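Local coordinates for protein GCN5-related N-acetyltransferase (Sphaerobacter thermophilus, PDB 3TT2) that probably transfers acyl groups, most likely acetyl, from a coenzyme A thioester to an acceptor not yet identified, as a member of the GCN5-related N-acetyltransferase family, at residues A71-D76 against Y88-H92; H145-R151 against Y310-K315; F178-E184 against R217-E221. Where two conformers were deposited one is given. Residue numbers count along the deposited sequence, not the author numbering.

Contact 1: residues A71-D76 against Y88-H92; sequences AAAYAD and YGYVH
Extended and almost exactly antiparallel, strands 71-76 and 88-91 run at 176° with axes 4.7 Å apart, by order and family the beta3-beta4 hairpin of a GNAT fold. Tyr74-Tyr90 and Asp76-Tyr88 are hydrogen-bonded pairs: Tyr74 N to Tyr90 O is 3.0 Å, with a weak return bond, and Tyr88 N to Asp76 O is 2.9 Å. Ala73-Val91 and Ala75-Gly89 are non-hydrogen-bonded, CA-CA 4.3 and 4.1 Å. Ala72 and Ala73 form a classic beta bulge against Val64 of the adjoining strand 61-65; Ala72 O still accepts a hydrogen bond from His92 N, 2.9 Å. Val91 O is hydrogen-bonded by Arg96 of the loop before helix 100-115, where, as in relatives, acetyl-CoA pyrophosphate probably binds. Ala73 touches Leu104 and Ala75 touches Trp107 of that helix, on the face Val91 shares. On the other lie Tyr74 (t), Tyr88 (m), Tyr90 (m) and Asp76 (p). Tyr90 CD2 meets the Tyr74 ring edge, 4.0 Å from Tyr74 CD1. Tyr74 OH, also hydrogen-bonded with Trp52 NE1, donates to Asp76 OD2 at 3.1 Å.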
loop_
_atom_site.group_PDB
_atom_site.type_symbol
_atom_site.label_atom_id
_atom_site.label_comp_id
_atom_site.label_asym_id
_atom_site.label_seq_id
_atom_site.Cartn_x
_atom_site.Cartn_y
_atom_site.Cartn_z
ATOM N N ALA A 71 -2.290 14.682 -20.564
ATOM C CA ALA A 71 -2.695 13.355 -20.149
ATOM C C ALA A 71 -4.126 13.377 -19.611
ATOM O O ALA A 71 -4.418 13.948 -18.556
ATOM C CB ALA A 71 -1.749 12.859 -19.076
ATOM N N ALA A 72 -4.998 12.669 -20.316
ATOM C CA ALA A 72 -6.414 12.616 -19.987
ATOM C C ALA A 72 -6.663 11.621 -18.872
ATOM O O ALA A 72 -7.448 11.869 -17.963
ATOM C CB ALA A 72 -7.230 12.262 -21.215
ATOM N N ALA A 73 -5.996 10.478 -18.962
ATOM C CA ALA A 73 -6.139 9.427 -17.963
ATOM C C ALA A 73 -4.902 8.537 -17.933
ATOM O O ALA A 73 -4.140 8.478 -18.899
ATOM C CB ALA A 73 -7.400 8.601 -18.228
ATOM N N TYR A 74 -4.695 7.872 -16.803
ATOM C CA TYR A 74 -3.565 6.974 -16.648
ATOM C C TYR A 74 -3.863 5.872 -15.652
ATOM O O TYR A 74 -4.518 6.111 -14.638
ATOM C CB TYR A 74 -2.337 7.759 -16.206
ATOM C CG TYR A 74 -1.229 6.938 -15.585
ATOM C CD1 TYR A 74 -1.171 6.746 -14.214
ATOM C CD2 TYR A 74 -0.218 6.383 -16.370
ATOM C CE1 TYR A 74 -0.145 6.011 -13.640
ATOM C CE2 TYR A 74 0.817 5.647 -15.803
ATOM C CZ TYR A 74 0.851 5.462 -14.435
ATOM O OH TYR A 74 1.877 4.737 -13.853
ATOM N N ALA A 75 -3.343 4.679 -15.928
ATOM C CA ALA A 75 -3.391 3.578 -14.970
ATOM C C ALA A 75 -2.137 2.697 -15.009
ATOM O O ALA A 75 -1.490 2.547 -16.049
ATOM C CB ALA A 75 -4.636 2.749 -15.182
ATOM N N ASP A 76 -1.784 2.141 -13.855
ATOM C CA ASP A 76 -0.729 1.126 -13.765
ATOM C C ASP A 76 -1.219 -0.085 -12.946
ATOM O O ASP A 76 -2.193 0.035 -12.213
ATOM C CB ASP A 76 0.580 1.716 -13.209
ATOM C CG ASP A 76 0.468 2.200 -11.747
ATOM O OD1 ASP A 76 -0.443 1.775 -11.000
ATOM O OD2 ASP A 76 1.332 3.010 -11.332
ATOM N N TYR A 88 -4.397 0.758 -10.540
ATOM C CA TYR A 88 -4.500 2.131 -10.041
ATOM C C TYR A 88 -4.783 3.094 -11.169
ATOM O O TYR A 88 -3.887 3.405 -11.955
ATOM C CB TYR A 88 -3.203 2.499 -9.303
ATOM C CG TYR A 88 -2.871 1.494 -8.216
ATOM C CD1 TYR A 88 -3.329 1.674 -6.919
ATOM C CD2 TYR A 88 -2.145 0.338 -8.502
ATOM C CE1 TYR A 88 -3.051 0.753 -5.934
ATOM C CE2 TYR A 88 -1.862 -0.598 -7.518
ATOM C CZ TYR A 88 -2.321 -0.382 -6.241
ATOM O OH TYR A 88 -2.049 -1.296 -5.255
ATOM N N GLY A 89 -6.028 3.562 -11.255
ATOM C CA GLY A 89 -6.416 4.450 -12.339
ATOM C C GLY A 89 -6.608 5.884 -11.906
ATOM O O GLY A 89 -6.742 6.159 -10.706
ATOM N N TYR A 90 -6.641 6.797 -12.880
ATOM C CA TYR A 90 -6.984 8.208 -12.651
ATOM C C TYR A 90 -7.583 8.751 -13.920
ATOM O O TYR A 90 -7.080 8.465 -15.001
ATOM C CB TYR A 90 -5.742 9.035 -12.319
ATOM C CG TYR A 90 -4.912 8.439 -11.214
ATOM C CD1 TYR A 90 -5.045 8.876 -9.906
ATOM C CD2 TYR A 90 -4.004 7.414 -11.476
ATOM C CE1 TYR A 90 -4.292 8.314 -8.897
ATOM C CE2 TYR A 90 -3.266 6.848 -10.477
ATOM C CZ TYR A 90 -3.408 7.302 -9.195
ATOM O OH TYR A 90 -2.653 6.716 -8.219
ATOM N N VAL A 91 -8.614 9.574 -13.799
ATOM C CA VAL A 91 -9.138 10.288 -14.961
ATOM C C VAL A 91 -9.296 11.746 -14.598
ATOM O O VAL A 91 -9.918 12.084 -13.592
ATOM C CB VAL A 91 -10.477 9.710 -15.490
ATOM C CG1 VAL A 91 -11.477 9.607 -14.390
ATOM C CG2 VAL A 91 -11.047 10.585 -16.601
ATOM N N HIS A 92 -8.706 12.606 -15.414
ATOM C CA HIS A 92 -8.725 14.028 -15.152
ATOM C C HIS A 92 -10.156 14.525 -14.978
ATOM O O HIS A 92 -11.037 14.172 -15.766
ATOM C CB HIS A 92 -8.031 14.767 -16.282
ATOM C CG HIS A 92 -7.518 16.104 -15.882
ATOM N ND1 HIS A 92 -8.347 17.187 -15.694
ATOM C CD2 HIS A 92 -6.263 16.532 -15.612
ATOM C CE1 HIS A 92 -7.623 18.231 -15.335
ATOM N NE2 HIS A 92 -6.356 17.860 -15.278
#

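Contact 2: residues H145-R151 against Y310-K315; sequences HGYRPVR and YVLHRK
Lys315 lies across the ring of Tyr147 (m), its CB 3.6 Å from the ring centroid and 9° off the normal, a CH-pi contact. The lysine, trans at every chi angle, extends until NZ donates to His145 O at 3.0 Å; NZ also forms a salt bridge with Glu109, to which Tyr147 OH is hydrogen-bonded. Gly146 (phi 92°) ends the preceding helix in a Schellman motif. Strands 148-151 and 310-315 pair antiparallel but strongly twisted, at 124° with axes 4.5 Å apart. In the hydrogen-bonded pair Arg148-Arg314, Arg148 N to Arg314 O and Arg314 N to Arg148 O are each 3.0 Å; in the non-hydrogen-bonded pair Pro149-His313, Pro149 CA lies over the imidazole face and Pro149 CG reaches 3.3 Å from His313 NE2. A non-extended psi of -60° breaks the regular strand at Val150, so that Val150 N donates to Leu312 O (2.9 Å) and Leu312 N to Arg151 O (2.8 Å). Val150 CG1 rests on the guanidinium face of Arg314, whose NE is hydrogen-bonded to Gln128. Strand 305-316, the last of the C-terminal GNAT half, inserts between strands 125-132 and 148-159 of the N-terminal half, a strand exchange joining them; helix 136-144 packs against His313, helix 100-115 against Tyr147.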
loop_
_atom_site.group_PDB
_atom_site.type_symbol
_atom_site.label_atom_id
_atom_site.label_comp_id
_atom_site.label_asym_id
_atom_site.label_seq_id
_atom_site.Cartn_x
_atom_site.Cartn_y
_atom_site.Cartn_z
ATOM N N HIS A 145 -19.584 -1.752 -12.852
ATOM C CA HIS A 145 -18.720 -2.741 -13.490
ATOM C C HIS A 145 -18.587 -4.051 -12.767
ATOM O O HIS A 145 -17.793 -4.892 -13.162
ATOM C CB HIS A 145 -17.355 -2.171 -13.822
ATOM C CG HIS A 145 -17.392 -1.216 -14.973
ATOM N ND1 HIS A 145 -18.046 -1.508 -16.143
ATOM C CD2 HIS A 145 -16.886 0.031 -15.116
ATOM C CE1 HIS A 145 -17.933 -0.483 -16.975
ATOM N NE2 HIS A 145 -17.235 0.459 -16.377
ATOM N N GLY A 146 -19.339 -4.205 -11.688
ATOM C CA GLY A 146 -19.434 -5.483 -11.014
ATOM C C GLY A 146 -18.419 -5.645 -9.904
ATOM O O GLY A 146 -18.310 -6.715 -9.306
ATOM N N TYR A 147 -17.678 -4.579 -9.625
ATOM C CA TYR A 147 -16.706 -4.586 -8.542
ATOM C C TYR A 147 -17.403 -4.296 -7.225
ATOM O O TYR A 147 -18.155 -3.336 -7.108
ATOM C CB TYR A 147 -15.630 -3.541 -8.787
ATOM C CG TYR A 147 -14.694 -3.862 -9.928
ATOM C CD1 TYR A 147 -15.115 -3.794 -11.254
ATOM C CD2 TYR A 147 -13.379 -4.213 -9.679
ATOM C CE1 TYR A 147 -14.248 -4.085 -12.287
ATOM C CE2 TYR A 147 -12.514 -4.502 -10.702
ATOM C CZ TYR A 147 -12.949 -4.441 -11.998
ATOM O OH TYR A 147 -12.059 -4.727 -12.993
ATOM N N ARG A 148 -17.123 -5.103 -6.218
ATOM C CA ARG A 148 -17.872 -5.021 -4.987
ATOM C C ARG A 148 -16.954 -4.774 -3.785
ATOM O O ARG A 148 -15.815 -5.268 -3.743
ATOM C CB ARG A 148 -18.625 -6.339 -4.798
ATOM C CG ARG A 148 -20.029 -6.472 -5.507
ATOM C CD ARG A 148 -20.484 -8.100 -5.428
ATOM N NE ARG A 148 -21.637 -8.333 -6.353
ATOM C CZ ARG A 148 -22.369 -9.468 -6.334
ATOM N NH1 ARG A 148 -22.034 -10.488 -5.438
ATOM N NH2 ARG A 148 -23.486 -9.629 -7.165
ATOM N N PRO A 149 -17.447 -3.994 -2.807
ATOM C CA PRO A 149 -16.702 -3.611 -1.604
ATOM C C PRO A 149 -16.349 -4.803 -0.752
ATOM O O PRO A 149 -17.216 -5.606 -0.419
ATOM C CB PRO A 149 -17.684 -2.716 -0.857
ATOM C CG PRO A 149 -18.520 -2.121 -1.942
ATOM C CD PRO A 149 -18.716 -3.256 -2.911
ATOM N N VAL A 150 -15.074 -4.880 -0.397
ATOM C CA VAL A 150 -14.477 -6.015 0.293
ATOM C C VAL A 150 -14.054 -5.590 1.696
ATOM O O VAL A 150 -14.505 -6.133 2.688
ATOM C CB VAL A 150 -13.276 -6.558 -0.501
ATOM C CG1 VAL A 150 -12.498 -7.546 0.320
ATOM C CG2 VAL A 150 -13.752 -7.178 -1.781
ATOM N N ARG A 151 -13.159 -4.612 1.752
ATOM C CA ARG A 151 -12.576 -4.170 3.002
ATOM C C ARG A 151 -12.273 -2.663 2.990
ATOM O O ARG A 151 -12.145 -2.050 1.924
ATOM C CB ARG A 151 -11.293 -4.962 3.209
ATOM C CG ARG A 151 -10.876 -5.164 4.635
ATOM C CD ARG A 151 -9.889 -6.317 4.718
ATOM N NE ARG A 151 -9.342 -6.506 6.057
ATOM C CZ ARG A 151 -9.960 -7.175 7.019
ATOM N NH1 ARG A 151 -9.394 -7.302 8.212
ATOM N NH2 ARG A 151 -11.150 -7.709 6.780
ATOM N N TYR A 310 -9.612 4.205 2.124
ATOM C CA TYR A 310 -9.944 3.630 0.838
ATOM C C TYR A 310 -10.872 2.445 1.048
ATOM O O TYR A 310 -10.815 1.778 2.082
ATOM C CB TYR A 310 -8.691 3.176 0.086
ATOM C CG TYR A 310 -7.750 4.271 -0.344
ATOM C CD1 TYR A 310 -7.758 4.760 -1.645
ATOM C CD2 TYR A 310 -6.832 4.796 0.535
ATOM C CE1 TYR A 310 -6.876 5.753 -2.049
ATOM C CE2 TYR A 310 -5.960 5.790 0.149
ATOM C CZ TYR A 310 -5.983 6.264 -1.140
ATOM O OH TYR A 310 -5.095 7.252 -1.506
ATOM N N VAL A 311 -11.741 2.205 0.075
ATOM C CA VAL A 311 -12.551 1.004 0.062
ATOM C C VAL A 311 -12.031 0.119 -1.051
ATOM O O VAL A 311 -11.990 0.523 -2.216
ATOM C CB VAL A 311 -14.028 1.294 -0.195
ATOM C CG1 VAL A 311 -14.833 -0.017 -0.194
ATOM C CG2 VAL A 311 -14.555 2.231 0.847
ATOM N N LEU A 312 -11.627 -1.092 -0.692
ATOM C CA LEU A 312 -11.117 -2.004 -1.683
ATOM C C LEU A 312 -12.271 -2.653 -2.454
ATOM O O LEU A 312 -13.133 -3.330 -1.888
ATOM C CB LEU A 312 -10.226 -3.044 -1.018
ATOM C CG LEU A 312 -9.747 -4.239 -1.840
ATOM C CD1 LEU A 312 -9.280 -3.810 -3.204
ATOM C CD2 LEU A 312 -8.611 -4.898 -1.110
ATOM N N HIS A 313 -12.268 -2.441 -3.763
ATOM C CA HIS A 313 -13.262 -3.041 -4.634
ATOM C C HIS A 313 -12.674 -4.188 -5.446
ATOM O O HIS A 313 -11.612 -4.046 -6.050
ATOM C CB HIS A 313 -13.896 -1.982 -5.523
ATOM C CG HIS A 313 -14.934 -1.172 -4.814
ATOM N ND1 HIS A 313 -14.615 -0.164 -3.930
ATOM C CD2 HIS A 313 -16.286 -1.246 -4.828
ATOM C CE1 HIS A 313 -15.727 0.361 -3.448
ATOM N NE2 HIS A 313 -16.756 -0.283 -3.971
ATOM N N ARG A 314 -13.366 -5.328 -5.434
ATOM C CA ARG A 314 -12.875 -6.532 -6.091
ATOM C C ARG A 314 -13.913 -7.191 -6.994
ATOM O O ARG A 314 -15.092 -7.243 -6.659
ATOM C CB ARG A 314 -12.425 -7.536 -5.042
ATOM C CG ARG A 314 -11.713 -8.724 -5.619
ATOM C CD ARG A 314 -11.190 -9.604 -4.519
ATOM N NE ARG A 314 -10.136 -8.965 -3.728
ATOM C CZ ARG A 314 -9.890 -9.281 -2.459
ATOM N NH1 ARG A 314 -10.647 -10.205 -1.872
ATOM N NH2 ARG A 314 -8.911 -8.682 -1.773
ATOM N N LYS A 315 -13.466 -7.702 -8.134
ATOM C CA LYS A 315 -14.339 -8.441 -9.042
ATOM C C LYS A 315 -13.681 -9.757 -9.427
ATOM O O LYS A 315 -12.467 -9.811 -9.600
ATOM C CB LYS A 315 -14.607 -7.617 -10.298
ATOM C CG LYS A 315 -15.579 -8.240 -11.279
ATOM C CD LYS A 315 -15.469 -7.528 -12.604
ATOM C CE LYS A 315 -16.587 -7.903 -13.547
ATOM N NZ LYS A 315 -16.535 -7.046 -14.773
#

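Contact 3: residues F178-E184 against R217-E221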
loop_
_atom_site.group_PDB
_atom_site.type_symbol
_atom_site.label_atom_id
_atom_site.label_comp_id
_atom_site.label_asym_id
_atom_site.label_seq_id
_atom_site.Cartn_x
_atom_site.Cartn_y
_atom_site.Cartn_z
ATOM N N PHE A 178 16.874 -4.126 15.532
ATOM C CA PHE A 178 17.288 -5.205 14.656
ATOM C C PHE A 178 18.798 -5.178 14.433
ATOM O O PHE A 178 19.357 -4.149 14.059
ATOM C CB PHE A 178 16.590 -5.038 13.321
ATOM C CG PHE A 178 17.008 -6.037 12.284
ATOM C CD1 PHE A 178 16.447 -7.309 12.257
ATOM C CD2 PHE A 178 17.935 -5.702 11.314
ATOM C CE1 PHE A 178 16.814 -8.236 11.281
ATOM C CE2 PHE A 178 18.310 -6.622 10.340
ATOM C CZ PHE A 178 17.747 -7.889 10.323
ATOM N N VAL A 179 19.456 -6.310 14.643
ATOM C CA VAL A 179 20.895 -6.391 14.438
ATOM C C VAL A 179 21.247 -7.249 13.226
ATOM O O VAL A 179 21.199 -8.466 13.298
ATOM C CB VAL A 179 21.557 -7.045 15.666
ATOM C CG1 VAL A 179 23.047 -7.294 15.423
ATOM C CG2 VAL A 179 21.313 -6.198 16.900
ATOM N N PRO A 180 21.661 -6.620 12.128
ATOM C CA PRO A 180 21.985 -7.370 10.903
ATOM C C PRO A 180 23.045 -8.425 11.160
ATOM O O PRO A 180 23.929 -8.203 11.986
ATOM C CB PRO A 180 22.551 -6.300 9.979
ATOM C CG PRO A 180 21.936 -4.989 10.480
ATOM C CD PRO A 180 21.796 -5.161 11.967
ATOM N N GLY A 181 22.944 -9.563 10.479
ATOM C CA GLY A 181 23.923 -10.625 10.627
ATOM C C GLY A 181 23.589 -11.522 11.789
ATOM O O GLY A 181 24.240 -12.535 12.026
ATOM N N LEU A 182 22.550 -11.147 12.519
ATOM C CA LEU A 182 22.094 -11.896 13.673
ATOM C C LEU A 182 20.609 -12.149 13.548
ATOM O O LEU A 182 20.149 -13.290 13.450
ATOM C CB LEU A 182 22.333 -11.092 14.943
ATOM C CG LEU A 182 23.604 -11.376 15.722
ATOM C CD1 LEU A 182 23.628 -10.506 16.942
ATOM C CD2 LEU A 182 23.642 -12.831 16.119
ATOM N N ASP A 183 19.856 -11.059 13.564
ATOM C CA ASP A 183 18.421 -11.138 13.753
ATOM C C ASP A 183 17.587 -11.449 12.512
ATOM O O ASP A 183 16.364 -11.523 12.600
ATOM C CB ASP A 183 17.932 -9.873 14.464
ATOM C CG ASP A 183 18.520 -9.733 15.871
ATOM O OD1 ASP A 183 19.087 -10.721 16.389
ATOM O OD2 ASP A 183 18.404 -8.645 16.470
ATOM N N GLU A 184 18.238 -11.635 11.366
ATOM C CA GLU A 184 17.524 -11.879 10.105
ATOM C C GLU A 184 16.455 -12.981 10.162
ATOM O O GLU A 184 15.271 -12.707 9.997
ATOM C CB GLU A 184 18.501 -12.152 8.959
ATOM C CG GLU A 184 18.965 -10.922 8.211
ATOM C CD GLU A 184 20.164 -10.248 8.849
ATOM O OE1 GLU A 184 20.760 -10.811 9.788
ATOM O OE2 GLU A 184 20.521 -9.140 8.403
ATOM N N ARG A 217 17.123 -3.006 5.472
ATOM C CA ARG A 217 17.979 -3.586 6.509
ATOM C C ARG A 217 19.361 -2.931 6.591
ATOM O O ARG A 217 20.151 -3.244 7.485
ATOM C CB ARG A 217 18.118 -5.089 6.316
ATOM C CG ARG A 217 16.827 -5.822 6.544
ATOM C CD ARG A 217 16.995 -7.312 6.432
ATOM N NE ARG A 217 17.067 -7.761 5.047
ATOM C CZ ARG A 217 18.148 -8.312 4.508
ATOM N NH1 ARG A 217 19.238 -8.464 5.245
ATOM N NH2 ARG A 217 18.145 -8.724 3.245
ATOM N N LYS A 218 19.633 -2.026 5.650
ATOM C CA LYS A 218 20.821 -1.181 5.683
ATOM C C LYS A 218 20.544 0.042 6.570
ATOM O O LYS A 218 21.389 0.924 6.702
ATOM C CB LYS A 218 21.217 -0.747 4.269
ATOM C CG LYS A 218 21.627 -1.903 3.355
ATOM C CD LYS A 218 22.159 -1.421 1.985
ATOM C CE LYS A 218 21.141 -0.557 1.238
ATOM N NZ LYS A 218 21.571 -0.161 -0.146
ATOM N N ASP A 219 19.338 0.089 7.147
ATOM C CA ASP A 219 18.890 1.151 8.053
ATOM C C ASP A 219 18.127 0.525 9.225
ATOM O O ASP A 219 16.933 0.764 9.390
ATOM C CB ASP A 219 17.949 2.063 7.296
ATOM C CG ASP A 219 17.708 3.378 7.994
ATOM O OD1 ASP A 219 18.082 3.527 9.182
ATOM O OD2 ASP A 219 17.137 4.276 7.336
ATOM N N PRO A 220 18.819 -0.281 10.036
ATOM C CA PRO A 220 18.229 -1.101 11.098
ATOM C C PRO A 220 17.697 -0.282 12.271
ATOM O O PRO A 220 16.941 -0.814 13.084
ATOM C CB PRO A 220 19.397 -1.964 11.570
ATOM C CG PRO A 220 20.621 -1.451 10.847
ATOM C CD PRO A 220 20.280 -0.193 10.170
ATOM N N GLU A 221 18.114 0.979 12.367
ATOM C CA GLU A 221 17.685 1.886 13.425
ATOM C C GLU A 221 16.152 1.880 13.546
ATOM O O GLU A 221 15.598 2.005 14.644
ATOM C CB GLU A 221 18.167 3.295 13.073
ATOM C CG GLU A 221 18.853 4.122 14.170
ATOM C CD GLU A 221 19.254 5.533 13.671
ATOM O OE1 GLU A 221 20.417 5.714 13.237
ATOM O OE2 GLU A 221 18.408 6.462 13.705
#
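Three residues, Arg217, Pro220 and Phe178, carry most of this small surface contact, each burying 63 to 68 Å². Pro220, at the start of a 3-10 turn, points into the facing loop: its CB lies 3.3 Å from Phe178 O and 4.0 Å from Phe178 CD2, at the edge of the phenyl ring, while its CG meets Pro180 CG at 3.8 Å. Phe178 (t) also brings CZ to 4.0 Å from Arg217 CD and stacks edge-to-face with Trp223. Arg217 thus has an aliphatic part beside an aromatic ring and a charged end: NH1 forms a long salt bridge with Glu184 OE2, 3.5 Å, whereas NE and NH2 bond to Thr213 and Leu210. Glu184, at the start of helix 184-194, also turns back to the loop before it, for Gly181 N donates to Glu184 OE1 at 2.6 Å and more weakly to OE2. Apolar contacts and one charge pair therefore bring together the exit of the first strand and the entry of the second in the beta1-alpha1-alpha2-beta2 unit of a GNAT domain.

Contacts 1 and 3 each belong to one half of a tandem GNAT protein, with centres about 39 Å apart on opposite sides of the chain's centre; contact 2 joins the halves, since 305-316 enters the N-terminal part of the sheet and 148-159 borders 282-290 of the other. Along the chain, contact 3 lies within the loop that contact 2 closes, their centres about 38 Å apart. Contacts 1 and 2 share the sheet, centres about 18 Å and nearest atoms about 7 Å apart. No cofactor is bound, but a MES, probably from the crystallisation liquor, lies about 3 Å from the Val91 side chain, by the end of beta4 where GNAT relatives bind acetyl-CoA, and may mark that pocket; MES also lies about 4 Å from Pro220.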